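Local structure of peptidoglycan-recognition protein SA (Drosophila melanogaster, 1SXR) at residues 31-36 with 138-143; 12-17 with 129-134; 35-40 with 100-105; 27-32 with 93-98. The protein recognises peptidoglycan of Gram-positive bacteria as a secreted innate immune receptor and activates the Toll pathway of the fly. One frame throughout, in Å; residues are numbered along the deposited sequence. Where two conformers were deposited one is given.

Interaction 1 of 4, residues 31-36 with 138-143. With EDO (1,2-ethanediol), chain E.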
loop_
_atom_site.group_PDB
_atom_site.type_symbol
_atom_site.label_atom_id
_atom_site.label_comp_id
_atom_site.label_asym_id
_atom_site.label_seq_id
_atom_site.Cartn_x
_atom_site.Cartn_y
_atom_site.Cartn_z
ATOM N N GLN A 31 3.109 12.622 -8.138
ATOM C CA GLN A 31 3.301 11.653 -9.222
ATOM C C GLN A 31 2.618 12.120 -10.501
ATOM O O GLN A 31 1.728 12.982 -10.475
ATOM C CB GLN A 31 2.687 10.303 -8.834
ATOM C CG GLN A 31 3.314 9.680 -7.607
ATOM C CD GLN A 31 2.604 8.450 -7.163
ATOM O OE1 GLN A 31 1.364 8.451 -7.072
ATOM N NE2 GLN A 31 3.373 7.383 -6.872
ATOM N N VAL A 32 3.029 11.524 -11.606
ATOM C CA VAL A 32 2.381 11.733 -12.893
ATOM C C VAL A 32 1.293 10.686 -13.045
ATOM O O VAL A 32 1.548 9.487 -12.968
ATOM C CB VAL A 32 3.390 11.556 -14.028
ATOM C CG1 VAL A 32 2.696 11.613 -15.408
ATOM C CG2 VAL A 32 4.465 12.634 -13.922
ATOM N N ARG A 33 0.077 11.142 -13.287
ATOM C CA ARG A 33 -1.037 10.203 -13.427
ATOM C C ARG A 33 -1.360 10.013 -14.892
ATOM O O ARG A 33 -1.105 10.899 -15.695
ATOM C CB ARG A 33 -2.254 10.697 -12.651
ATOM C CG ARG A 33 -1.947 10.735 -11.169
ATOM C CD ARG A 33 -3.110 11.082 -10.278
ATOM N NE ARG A 33 -3.248 12.520 -10.104
ATOM C CZ ARG A 33 -3.810 13.084 -9.044
ATOM N NH1 ARG A 33 -4.275 12.326 -8.055
ATOM N NH2 ARG A 33 -3.899 14.407 -8.966
ATOM N N PRO A 34 -1.903 8.857 -15.258
ATOM C CA PRO A 34 -2.236 7.765 -14.334
ATOM C C PRO A 34 -1.013 6.909 -13.986
ATOM O O PRO A 34 -0.035 6.833 -14.753
ATOM C CB PRO A 34 -3.268 6.949 -15.124
ATOM C CG PRO A 34 -2.899 7.168 -16.552
ATOM C CD PRO A 34 -2.279 8.545 -16.648
ATOM N N ILE A 35 -1.060 6.309 -12.797
ATOM C CA ILE A 35 0.015 5.453 -12.324
ATOM C C ILE A 35 -0.150 4.081 -12.944
ATOM O O ILE A 35 -1.285 3.598 -13.073
ATOM C CB ILE A 35 -0.063 5.378 -10.796
ATOM C CG1 ILE A 35 0.507 6.662 -10.192
ATOM C CG2 ILE A 35 0.662 4.145 -10.248
ATOM C CD1 ILE A 35 2.014 6.733 -10.266
ATOM N N ARG A 36 0.964 3.458 -13.312
ATOM C CA ARG A 36 0.945 2.243 -14.122
ATOM C C ARG A 36 1.360 0.997 -13.377
ATOM O O ARG A 36 1.360 -0.099 -13.943
ATOM C CB ARG A 36 1.819 2.431 -15.366
ATOM C CG ARG A 36 1.301 3.563 -16.233
ATOM C CD ARG A 36 1.963 3.693 -17.579
ATOM N NE ARG A 36 1.502 4.932 -18.210
ATOM C CZ ARG A 36 0.383 5.066 -18.919
ATOM N NH1 ARG A 36 -0.424 4.029 -19.128
ATOM N NH2 ARG A 36 0.071 6.248 -19.441
ATOM N N GLN A 138 -11.233 6.535 -11.443
ATOM C CA GLN A 138 -10.919 7.936 -11.113
ATOM C C GLN A 138 -9.706 8.503 -11.847
ATOM O O GLN A 138 -9.340 9.670 -11.646
ATOM C CB GLN A 138 -10.733 8.073 -9.589
ATOM C CG GLN A 138 -12.005 7.726 -8.844
ATOM C CD GLN A 138 -11.903 7.837 -7.337
ATOM O OE1 GLN A 138 -10.802 7.819 -6.764
ATOM N NE2 GLN A 138 -13.056 7.940 -6.682
ATOM N N GLY A 139 -9.072 7.690 -12.682
ATOM C CA GLY A 139 -7.920 8.145 -13.439
ATOM C C GLY A 139 -6.637 8.131 -12.636
ATOM O O GLY A 139 -5.626 8.645 -13.098
ATOM N N GLU A 140 -6.692 7.559 -11.433
ATOM C CA GLU A 140 -5.477 7.430 -10.602
ATOM C C GLU A 140 -4.540 6.333 -11.119
ATOM O O GLU A 140 -3.300 6.469 -11.031
ATOM C CB GLU A 140 -5.847 7.133 -9.142
ATOM C CG GLU A 140 -6.762 8.137 -8.446
ATOM C CD GLU A 140 -6.110 9.484 -8.183
ATOM O OE1 GLU A 140 -4.874 9.630 -8.339
ATOM O OE2 GLU A 140 -6.863 10.413 -7.799
ATOM N N LEU A 141 -5.123 5.242 -11.636
ATOM C CA LEU A 141 -4.397 4.110 -12.193
ATOM C C LEU A 141 -4.715 3.940 -13.679
ATOM O O LEU A 141 -5.850 4.203 -14.090
ATOM C CB LEU A 141 -4.798 2.815 -11.471
ATOM C CG LEU A 141 -4.473 2.740 -9.979
ATOM C CD1 LEU A 141 -4.910 1.404 -9.365
ATOM C CD2 LEU A 141 -2.986 2.975 -9.755
ATOM N N SER A 142 -3.750 3.501 -14.469
ATOM C CA SER A 142 -4.046 3.248 -15.877
ATOM C C SER A 142 -4.994 2.055 -15.980
ATOM O O SER A 142 -5.039 1.190 -15.097
ATOM C CB SER A 142 -2.778 3.002 -16.679
ATOM O OG SER A 142 -2.043 1.910 -16.170
ATOM N N GLU A 143 -5.771 2.003 -17.061
ATOM C CA GLU A 143 -6.684 0.876 -17.224
ATOM C C GLU A 143 -5.919 -0.458 -17.343
ATOM O O GLU A 143 -6.464 -1.509 -17.000
ATOM C CB GLU A 143 -7.623 1.111 -18.424
ATOM C CG GLU A 143 -8.657 2.225 -18.206
ATOM C CD GLU A 143 -9.868 2.123 -19.134
ATOM O OE1 GLU A 143 -9.693 1.696 -20.289
ATOM O OE2 GLU A 143 -10.998 2.471 -18.702
HETATM C C1 EDO E . -2.200 15.243 -13.051
HETATM O O1 EDO E . -3.350 14.467 -13.431
HETATM C C2 EDO E . -1.034 14.319 -12.727
HETATM O O2 EDO E . -0.309 14.008 -13.921
HETATM O O HOH W 1 -6.265 12.572 -6.131
#
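A parallel beta bridge, flanked by a surface salt bridge, joins Ile35 to Leu141 where strand 35-42 begins and the chain has just left helix 122-137. Two backbone bonds define it: Ile35 N reaches Glu140 O at 2.9 Å and 172°, and Ser142 N reaches Ile35 O at 2.8 Å. Ile35 CG2 meets Leu141 CD2, and both side chains touch Thr107 of strand 106-111. Gly139, with positive phi, closes the helix in a Schellman motif and turns the chain into a helix-to-strand connection that sets 141-142 beside the first residues of 35-42, in the mixed-sheet amidase-type PGRP fold. Pro34, behind a cis peptide bond, lays CB against Gly139 O and Ser142 N. Outside, the Arg33 and Glu140 side chains run side by side, pointing the same way. A bend at chi2 (-69°) swings CD of Glu140 round toward Arg33, and OE1 gives its syn lone pair to Arg33 NH1 at 2.8 Å, OE1 tilted 16° from the guanidinium plane, while a water links NH1 to OE2. An alanine in place of Glu140 would probably leave the Arg33 guanidinium without its charged mate and freer to turn. Arg33 N donates to O2 of a bound ethanediol at 3.0 Å.

Interaction 2 of 4, residues 12-17 with 129-134; sequences PTIKLK and KDLLAC
The N-terminal arm of the domain packs here on helix 122-137, beside the disulfide that ties Cys11 to Cys134. Pro12, next to that cystine, sets one edge of its ring on the helix backbone: CD lies 3.5 Å from Asp130 O and CG 3.8 Å from Leu131 N. The same CD touches Cys134 CB at 3.9 Å, one turn further along, and Asp130 CB also at 3.9 Å. An alanine in place of Pro12 would probably open a gap over Asp130, Leu131 and Cys134, whose contacts are made by CG and CD. Two residues on, Ile14 meets Leu131 methyl to methyl, CD1 to CD1 at 3.9 Å, the two side chains crossing at about a right angle. The Leu131 side chain also touches Phe78, Val86 and Ile109 of the sheet and Trp92. No hydrogen bond crosses between the segments; the Asp130 carboxylate is bound through OD1 to Gln126 of its own helix. Ile14 begins the weakly bonded edge strand 14-15, paired with strand 86-88. Apolar packing of a helix on a mixed sheet, pinned to the N-terminal arm by a disulfide, is the arrangement of this PGRP domain.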
loop_
_atom_site.group_PDB
_atom_site.type_symbol
_atom_site.label_atom_id
_atom_site.label_comp_id
_atom_site.label_asym_id
_atom_site.label_seq_id
_atom_site.Cartn_x
_atom_site.Cartn_y
_atom_site.Cartn_z
ATOM N N PRO A 12 -14.536 2.194 -2.517
ATOM C CA PRO A 12 -14.534 2.131 -1.053
ATOM C C PRO A 12 -14.421 3.535 -0.461
ATOM O O PRO A 12 -13.895 4.433 -1.110
ATOM C CB PRO A 12 -13.289 1.293 -0.732
ATOM C CG PRO A 12 -12.390 1.422 -1.916
ATOM C CD PRO A 12 -13.272 1.703 -3.103
ATOM N N THR A 13 -14.920 3.741 0.751
ATOM C CA THR A 13 -14.787 5.045 1.374
ATOM C C THR A 13 -13.448 5.084 2.118
ATOM O O THR A 13 -13.213 4.287 3.012
ATOM C CB THR A 13 -15.980 5.316 2.321
ATOM O OG1 THR A 13 -15.728 6.491 3.107
ATOM C CG2 THR A 13 -16.128 4.195 3.347
ATOM N N ILE A 14 -12.566 5.994 1.729
ATOM C CA ILE A 14 -11.213 5.989 2.292
ATOM C C ILE A 14 -11.161 6.795 3.576
ATOM O O ILE A 14 -11.709 7.896 3.661
ATOM C CB ILE A 14 -10.225 6.538 1.268
ATOM C CG1 ILE A 14 -10.167 5.599 0.059
ATOM C CG2 ILE A 14 -8.851 6.681 1.903
ATOM C CD1 ILE A 14 -9.316 6.129 -1.076
ATOM N N LYS A 15 -10.526 6.232 4.599
ATOM C CA LYS A 15 -10.389 6.941 5.856
ATOM C C LYS A 15 -9.166 7.840 5.744
ATOM O O LYS A 15 -8.017 7.375 5.796
ATOM C CB LYS A 15 -10.253 5.962 7.020
ATOM C CG LYS A 15 -11.578 5.567 7.687
ATOM C CD LYS A 15 -12.632 5.245 6.659
ATOM C CE LYS A 15 -13.878 4.650 7.282
ATOM N NZ LYS A 15 -14.620 3.860 6.238
ATOM N N LEU A 16 -9.423 9.129 5.561
ATOM C CA LEU A 16 -8.351 10.092 5.350
ATOM C C LEU A 16 -7.516 10.325 6.600
ATOM O O LEU A 16 -7.907 9.981 7.704
ATOM C CB LEU A 16 -8.923 11.420 4.859
ATOM C CG LEU A 16 -9.787 11.290 3.605
ATOM C CD1 LEU A 16 -10.416 12.655 3.269
ATOM C CD2 LEU A 16 -8.988 10.746 2.434
ATOM N N LYS A 17 -6.337 10.905 6.399
ATOM C CA LYS A 17 -5.347 11.101 7.461
ATOM C C LYS A 17 -5.986 11.695 8.731
ATOM O O LYS A 17 -5.818 11.167 9.828
ATOM C CB LYS A 17 -4.217 11.991 6.897
ATOM C CG LYS A 17 -2.990 12.177 7.751
ATOM C CD LYS A 17 -2.032 11.016 7.695
ATOM C CE LYS A 17 -1.278 10.932 6.375
ATOM N NZ LYS A 17 -0.552 12.212 6.008
ATOM N N LYS A 129 -9.360 -5.050 -3.925
ATOM C CA LYS A 129 -9.922 -5.141 -5.293
ATOM C C LYS A 129 -10.774 -3.932 -5.604
ATOM O O LYS A 129 -10.681 -3.374 -6.697
ATOM C CB LYS A 129 -10.717 -6.440 -5.471
ATOM C CG LYS A 129 -9.836 -7.675 -5.314
ATOM C CD LYS A 129 -10.614 -8.951 -5.554
ATOM C CE LYS A 129 -9.712 -10.173 -5.426
ATOM N NZ LYS A 129 -10.497 -11.407 -5.090
ATOM N N ASP A 130 -11.614 -3.531 -4.655
ATOM C CA ASP A 130 -12.460 -2.344 -4.847
ATOM C C ASP A 130 -11.625 -1.083 -4.988
ATOM O O ASP A 130 -11.953 -0.211 -5.782
ATOM C CB ASP A 130 -13.431 -2.146 -3.695
ATOM C CG ASP A 130 -14.452 -3.260 -3.585
ATOM O OD1 ASP A 130 -14.541 -4.101 -4.510
ATOM O OD2 ASP A 130 -15.197 -3.365 -2.592
ATOM N N LEU A 131 -10.553 -0.980 -4.205
ATOM C CA LEU A 131 -9.670 0.197 -4.289
ATOM C C LEU A 131 -8.992 0.336 -5.675
ATOM O O LEU A 131 -8.870 1.444 -6.227
ATOM C CB LEU A 131 -8.620 0.166 -3.149
ATOM C CG LEU A 131 -7.659 1.365 -3.055
ATOM C CD1 LEU A 131 -8.383 2.671 -2.717
ATOM C CD2 LEU A 131 -6.583 1.060 -2.008
ATOM N N LEU A 132 -8.528 -0.790 -6.210
ATOM C CA LEU A 132 -7.881 -0.813 -7.510
ATOM C C LEU A 132 -8.869 -0.420 -8.587
ATOM O O LEU A 132 -8.548 0.383 -9.460
ATOM C CB LEU A 132 -7.324 -2.196 -7.794
ATOM C CG LEU A 132 -6.200 -2.544 -6.819
ATOM C CD1 LEU A 132 -5.755 -3.981 -6.997
ATOM C CD2 LEU A 132 -5.053 -1.589 -6.963
ATOM N N ALA A 133 -10.085 -0.953 -8.508
ATOM C CA ALA A 133 -11.035 -0.675 -9.583
ATOM C C ALA A 133 -11.441 0.780 -9.528
ATOM O O ALA A 133 -11.647 1.413 -10.557
ATOM C CB ALA A 133 -12.257 -1.565 -9.447
ATOM N N CYS A 134 -11.588 1.307 -8.315
ATOM C CA CYS A 134 -11.906 2.701 -8.123
ATOM C C CYS A 134 -10.786 3.609 -8.639
ATOM O O CYS A 134 -11.047 4.628 -9.296
ATOM C CB CYS A 134 -12.177 2.945 -6.635
ATOM S SG CYS A 134 -12.792 4.609 -6.312
#

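Interaction 3 of 4, residues 35-40 with 100-105; sequences IRYVVI and YGYNAI. With SO4 (sulfate ion), chain C.
CG anti to the carbonyl carbon in both Tyr37 (chi1 -72°) and Tyr102 (chi1 -75°) starts each ring toward the other, and they meet in a T-shaped stack. The edge of Tyr102 is turned to the face of Tyr37, the planes at 82° and the centroids 5.0 Å apart. CE1 of Tyr102 stands over the centre of the Tyr37 ring, 3.6 Å from its CD1. A water joins the hydroxyls, 3.0 Å from Tyr37 OH and 2.8 Å from Tyr102 OH; Tyr102 OH is also hydrogen-bonded to the backbone O of His178, in the C-terminal histidine tag of the construct. Ile105 flanks Tyr37, pointing the same way, and lays CD1 3.9 Å from Tyr37 CD2, while its carbonyl oxygen sits at the edge of that ring. This oxygen also meets Ile35 CG2 at 3.5 Å and accepts from a water held by Arg36 N, so solvent bridges the two backbones before strand 106-111 begins and bonds directly to Tyr37. Val39 CG2 touches Tyr102 CB. Backbone N-H groups of Asn103 and Ala104, with Asn103 ND2, hold a sulfate, probably from the crystallisation liquor. The side chain of Val39 lies about 8 Å from that of Thr156, inferred to contact peptidoglycan. The arrangement is that of a strand flanked in parallel by 106-111 and 145-149 in the mixed amidase sheet, packed beneath the loop that leads into 106-111.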
loop_
_atom_site.group_PDB
_atom_site.type_symbol
_atom_site.label_atom_id
_atom_site.label_comp_id
_atom_site.label_asym_id
_atom_site.label_seq_id
_atom_site.Cartn_x
_atom_site.Cartn_y
_atom_site.Cartn_z
ATOM N N ILE A 35 -1.060 6.309 -12.797
ATOM C CA ILE A 35 0.015 5.453 -12.324
ATOM C C ILE A 35 -0.150 4.081 -12.944
ATOM O O ILE A 35 -1.285 3.598 -13.073
ATOM C CB ILE A 35 -0.063 5.378 -10.796
ATOM C CG1 ILE A 35 0.507 6.662 -10.192
ATOM C CG2 ILE A 35 0.662 4.145 -10.248
ATOM C CD1 ILE A 35 2.014 6.733 -10.266
ATOM N N ARG A 36 0.964 3.458 -13.312
ATOM C CA ARG A 36 0.945 2.243 -14.122
ATOM C C ARG A 36 1.360 0.997 -13.377
ATOM O O ARG A 36 1.360 -0.099 -13.943
ATOM C CB ARG A 36 1.819 2.431 -15.366
ATOM C CG ARG A 36 1.301 3.563 -16.233
ATOM C CD ARG A 36 1.963 3.693 -17.579
ATOM N NE ARG A 36 1.502 4.932 -18.210
ATOM C CZ ARG A 36 0.383 5.066 -18.919
ATOM N NH1 ARG A 36 -0.424 4.029 -19.128
ATOM N NH2 ARG A 36 0.071 6.248 -19.441
ATOM N N TYR A 37 1.717 1.176 -12.102
ATOM C CA TYR A 37 2.152 0.085 -11.241
ATOM C C TYR A 37 1.496 0.149 -9.861
ATOM O O TYR A 37 1.407 1.214 -9.274
ATOM C CB TYR A 37 3.665 0.174 -11.051
ATOM C CG TYR A 37 4.439 -0.217 -12.288
ATOM C CD1 TYR A 37 4.613 -1.560 -12.617
ATOM C CD2 TYR A 37 4.990 0.740 -13.118
ATOM C CE1 TYR A 37 5.318 -1.937 -13.739
ATOM C CE2 TYR A 37 5.713 0.375 -14.239
ATOM C CZ TYR A 37 5.864 -0.965 -14.543
ATOM O OH TYR A 37 6.589 -1.352 -15.654
ATOM N N VAL A 38 1.061 -1.006 -9.362
ATOM C CA VAL A 38 0.575 -1.145 -7.982
ATOM C C VAL A 38 1.458 -2.186 -7.307
ATOM O O VAL A 38 1.651 -3.282 -7.834
ATOM C CB VAL A 38 -0.877 -1.625 -7.972
ATOM C CG1 VAL A 38 -1.339 -1.909 -6.556
ATOM C CG2 VAL A 38 -1.763 -0.593 -8.646
ATOM N N VAL A 39 2.023 -1.837 -6.149
ATOM C CA VAL A 39 2.901 -2.749 -5.421
ATOM C C VAL A 39 2.205 -3.191 -4.131
ATOM O O VAL A 39 1.807 -2.342 -3.319
ATOM C CB VAL A 39 4.230 -2.095 -5.022
ATOM C CG1 VAL A 39 5.178 -3.198 -4.485
ATOM C CG2 VAL A 39 4.826 -1.345 -6.237
ATOM N N ILE A 40 2.073 -4.503 -3.929
ATOM C CA ILE A 40 1.418 -5.024 -2.728
ATOM C C ILE A 40 2.458 -5.404 -1.671
ATOM O O ILE A 40 3.478 -6.047 -1.962
ATOM C CB ILE A 40 0.549 -6.279 -3.059
ATOM C CG1 ILE A 40 -0.507 -5.978 -4.130
ATOM C CG2 ILE A 40 -0.129 -6.799 -1.780
ATOM C CD1 ILE A 40 -1.367 -4.782 -3.806
ATOM N N TYR A 100 11.703 0.843 -3.372
ATOM C CA TYR A 100 12.688 1.499 -4.214
ATOM C C TYR A 100 12.471 1.181 -5.695
ATOM O O TYR A 100 12.304 0.008 -6.090
ATOM C CB TYR A 100 14.119 1.087 -3.814
ATOM C CG TYR A 100 15.110 1.427 -4.920
ATOM C CD1 TYR A 100 15.514 2.718 -5.102
ATOM C CD2 TYR A 100 15.596 0.450 -5.799
ATOM C CE1 TYR A 100 16.374 3.072 -6.119
ATOM C CE2 TYR A 100 16.479 0.789 -6.842
ATOM C CZ TYR A 100 16.862 2.115 -6.987
ATOM O OH TYR A 100 17.740 2.496 -8.006
ATOM N N GLY A 101 12.440 2.237 -6.514
ATOM C CA GLY A 101 12.264 2.063 -7.959
ATOM C C GLY A 101 10.812 2.129 -8.391
ATOM O O GLY A 101 10.502 2.274 -9.597
ATOM N N TYR A 102 9.922 2.009 -7.406
ATOM C CA TYR A 102 8.479 2.010 -7.663
ATOM C C TYR A 102 7.718 3.010 -6.815
ATOM O O TYR A 102 6.496 2.917 -6.685
ATOM C CB TYR A 102 7.880 0.588 -7.535
ATOM C CG TYR A 102 8.243 -0.285 -8.736
ATOM C CD1 TYR A 102 7.410 -0.362 -9.830
ATOM C CD2 TYR A 102 9.439 -0.970 -8.769
ATOM C CE1 TYR A 102 7.771 -1.122 -10.939
ATOM C CE2 TYR A 102 9.811 -1.750 -9.861
ATOM C CZ TYR A 102 8.945 -1.810 -10.938
ATOM O OH TYR A 102 9.255 -2.561 -12.039
ATOM N N ASN A 103 8.420 3.972 -6.217
ATOM C CA ASN A 103 7.751 4.989 -5.430
ATOM C C ASN A 103 7.193 6.111 -6.301
ATOM O O ASN A 103 6.007 6.435 -6.191
ATOM C CB ASN A 103 8.699 5.565 -4.388
ATOM C CG ASN A 103 9.102 4.538 -3.353
ATOM O OD1 ASN A 103 8.255 3.828 -2.821
ATOM N ND2 ASN A 103 10.391 4.479 -3.034
ATOM N N ALA A 104 8.018 6.683 -7.187
ATOM C CA ALA A 104 7.525 7.710 -8.100
ATOM C C ALA A 104 6.479 7.142 -9.067
ATOM O O ALA A 104 5.523 7.830 -9.410
ATOM C CB ALA A 104 8.680 8.323 -8.894
ATOM N N ILE A 105 6.674 5.903 -9.514
ATOM C CA ILE A 105 5.808 5.339 -10.583
ATOM C C ILE A 105 4.767 4.302 -10.121
ATOM O O ILE A 105 4.023 3.753 -10.938
ATOM C CB ILE A 105 6.652 4.740 -11.736
ATOM C CG1 ILE A 105 7.426 3.527 -11.228
ATOM C CG2 ILE A 105 7.536 5.827 -12.375
ATOM C CD1 ILE A 105 8.208 2.730 -12.308
HETATM S S SO4 C . 11.859 5.923 -6.648
HETATM O O1 SO4 C . 10.830 5.081 -7.236
HETATM O O2 SO4 C . 12.264 5.369 -5.381
HETATM O O3 SO4 C . 11.322 7.225 -6.356
HETATM O O4 SO4 C . 13.008 5.939 -7.520
HETATM O O HOH W 2 3.495 4.863 -13.407
HETATM O O HOH W 3 8.544 -3.406 -14.565
#

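Interaction 4 of 4, residues 27-32 with 93-98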
loop_
_atom_site.group_PDB
_atom_site.type_symbol
_atom_site.label_atom_id
_atom_site.label_comp_id
_atom_site.label_asym_id
_atom_site.label_seq_id
_atom_site.Cartn_x
_atom_site.Cartn_y
_atom_site.Cartn_z
ATOM N N GLY A 27 6.708 16.646 3.389
ATOM C CA GLY A 27 7.108 17.136 2.065
ATOM C C GLY A 27 6.390 16.392 0.963
ATOM O O GLY A 27 6.549 15.190 0.784
ATOM N N LEU A 28 5.612 17.123 0.189
ATOM C CA LEU A 28 4.778 16.487 -0.819
ATOM C C LEU A 28 5.543 16.395 -2.130
ATOM O O LEU A 28 6.131 17.381 -2.590
ATOM C CB LEU A 28 3.478 17.280 -1.010
ATOM C CG LEU A 28 2.602 17.341 0.241
ATOM C CD1 LEU A 28 1.560 18.461 0.143
ATOM C CD2 LEU A 28 1.911 15.992 0.505
ATOM N N HIS A 29 5.532 15.212 -2.731
ATOM C CA HIS A 29 6.138 15.003 -4.047
ATOM C C HIS A 29 5.103 14.356 -4.937
ATOM O O HIS A 29 4.618 13.254 -4.662
ATOM C CB HIS A 29 7.417 14.173 -3.932
ATOM C CG HIS A 29 8.511 14.892 -3.206
ATOM N ND1 HIS A 29 9.355 15.793 -3.819
ATOM C CD2 HIS A 29 8.863 14.879 -1.896
ATOM C CE1 HIS A 29 10.196 16.289 -2.921
ATOM N NE2 HIS A 29 9.906 15.759 -1.741
ATOM N N TYR A 30 4.729 15.035 -5.999
ATOM C CA TYR A 30 3.600 14.575 -6.794
ATOM C C TYR A 30 4.008 13.566 -7.852
ATOM O O TYR A 30 5.137 13.615 -8.375
ATOM C CB TYR A 30 2.845 15.779 -7.393
ATOM C CG TYR A 30 2.354 16.712 -6.306
ATOM C CD1 TYR A 30 1.075 16.599 -5.789
ATOM C CD2 TYR A 30 3.203 17.659 -5.751
ATOM C CE1 TYR A 30 0.648 17.447 -4.767
ATOM C CE2 TYR A 30 2.794 18.494 -4.739
ATOM C CZ TYR A 30 1.520 18.388 -4.250
ATOM O OH TYR A 30 1.128 19.247 -3.235
ATOM N N GLN A 31 3.109 12.622 -8.138
ATOM C CA GLN A 31 3.301 11.653 -9.222
ATOM C C GLN A 31 2.618 12.120 -10.501
ATOM O O GLN A 31 1.728 12.982 -10.475
ATOM C CB GLN A 31 2.687 10.303 -8.834
ATOM C CG GLN A 31 3.314 9.680 -7.607
ATOM C CD GLN A 31 2.604 8.450 -7.163
ATOM O OE1 GLN A 31 1.364 8.451 -7.072
ATOM N NE2 GLN A 31 3.373 7.383 -6.872
ATOM N N VAL A 32 3.029 11.524 -11.606
ATOM C CA VAL A 32 2.381 11.733 -12.893
ATOM C C VAL A 32 1.293 10.686 -13.045
ATOM O O VAL A 32 1.548 9.487 -12.968
ATOM C CB VAL A 32 3.390 11.556 -14.028
ATOM C CG1 VAL A 32 2.696 11.613 -15.408
ATOM C CG2 VAL A 32 4.465 12.634 -13.922
ATOM N N GLY A 93 -1.566 9.736 -5.777
ATOM C CA GLY A 93 -0.845 10.737 -6.578
ATOM C C GLY A 93 0.336 11.394 -5.902
ATOM O O GLY A 93 0.867 12.397 -6.401
ATOM N N LEU A 94 0.750 10.838 -4.760
ATOM C CA LEU A 94 1.896 11.366 -4.037
ATOM C C LEU A 94 2.905 10.235 -3.888
ATOM O O LEU A 94 2.542 9.069 -3.696
ATOM C CB LEU A 94 1.478 11.881 -2.660
ATOM C CG LEU A 94 0.675 13.196 -2.672
ATOM C CD1 LEU A 94 -0.027 13.424 -1.334
ATOM C CD2 LEU A 94 1.559 14.372 -2.971
ATOM N N ARG A 95 4.183 10.592 -3.981
ATOM C CA ARG A 95 5.270 9.627 -3.948
ATOM C C ARG A 95 5.489 9.160 -2.518
ATOM O O ARG A 95 5.707 9.987 -1.619
ATOM C CB ARG A 95 6.547 10.288 -4.467
ATOM C CG ARG A 95 7.746 9.352 -4.481
ATOM C CD ARG A 95 8.795 9.805 -5.481
ATOM N NE ARG A 95 9.606 10.853 -4.930
ATOM C CZ ARG A 95 10.037 11.946 -5.560
ATOM N NH1 ARG A 95 9.649 12.266 -6.797
ATOM N NH2 ARG A 95 10.814 12.767 -4.884
ATOM N N GLY A 96 5.458 7.847 -2.321
ATOM C CA GLY A 96 5.667 7.250 -1.003
ATOM C C GLY A 96 7.103 6.748 -0.877
ATOM O O GLY A 96 7.998 7.224 -1.595
ATOM N N ALA A 97 7.333 5.790 0.034
ATOM C CA ALA A 97 8.690 5.289 0.318
ATOM C C ALA A 97 8.654 3.769 0.575
ATOM O O ALA A 97 9.490 3.236 1.323
ATOM C CB ALA A 97 9.258 6.013 1.521
ATOM N N HIS A 98 7.704 3.082 -0.058
ATOM C CA HIS A 98 7.488 1.647 0.183
ATOM C C HIS A 98 8.342 0.710 -0.663
ATOM O O HIS A 98 8.601 -0.415 -0.221
ATOM C CB HIS A 98 6.017 1.305 -0.063
ATOM C CG HIS A 98 5.527 1.854 -1.358
ATOM N ND1 HIS A 98 5.701 1.199 -2.564
ATOM C CD2 HIS A 98 4.987 3.065 -1.654
ATOM C CE1 HIS A 98 5.259 1.976 -3.542
ATOM N NE2 HIS A 98 4.803 3.102 -3.014
HETATM O O HOH W 4 5.170 12.814 -1.253
HETATM O O HOH W 5 7.286 11.389 -8.111
HETATM O O HOH W 6 -0.921 6.999 -6.685
HETATM O O HOH W 7 -0.394 13.792 -8.705
#
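The guanidinium of Arg95 lies flat against the imidazole of His29, planes 19° apart and centres 4.6 Å apart, where two loops of the amidase-type domain meet in a single backbone bridge, Tyr30 with Leu94. NH2 of Arg95 sits over one face of the His29 ring, offset toward the rim and 3.5 Å from ND1, while His29 CB lies over the centre of the guanidinium. A bend at chi3 (81°) turns NE of Arg95 back toward the histidine; beyond it a water links NH1 to Tyr30 O. Across the bridge, the Tyr30 and Leu94 side chains run alongside each other, and Leu94 CD2 hangs over the tyrosine face in a CH-pi contact, 3.6 Å from Tyr30 CD1. The other methyl, Leu94 CD1, meets Leu28 CD2 at 3.7 Å. The backbone bonds are Arg95 N to His29 O at 2.8 Å and Gln31 N to Gly93 O, also 2.8 Å; in the latter the donor stands 49° above the carbonyl plane. Gln31 lays its extended chain over the backbone of Gly93 and Leu94, and its NE2 is bonded to the backbone oxygens of Asn103 and Gly106. A water 2.7 Å from Gln31 OE1 donates to that oxygen and accepts from Gly93 N.

In the fold
Interactions 1 and 3 share the start of strand 35-42: one attaches a parallel bridge through backbone bonds, the other packs side chains against a loop. Interaction 4 is a surface contact joined to both, sharing Gln31 and Val32 with interaction 1 and touching interaction 3 through Gln31 NE2 and Asn103 O. Its chemistry is mixed: backbone bonds, water bridges, a guanidinium flat on an imidazole and a leucine on a tyrosine face, whereas interaction 2 is van der Waals packing with no hydrogen bond between its segments. Helix 122-137 carries interaction 2 and runs on toward interaction 1, where Leu141 touches Leu132. Interactions 1, 2 and 3 are partly buried and reach the same sheet.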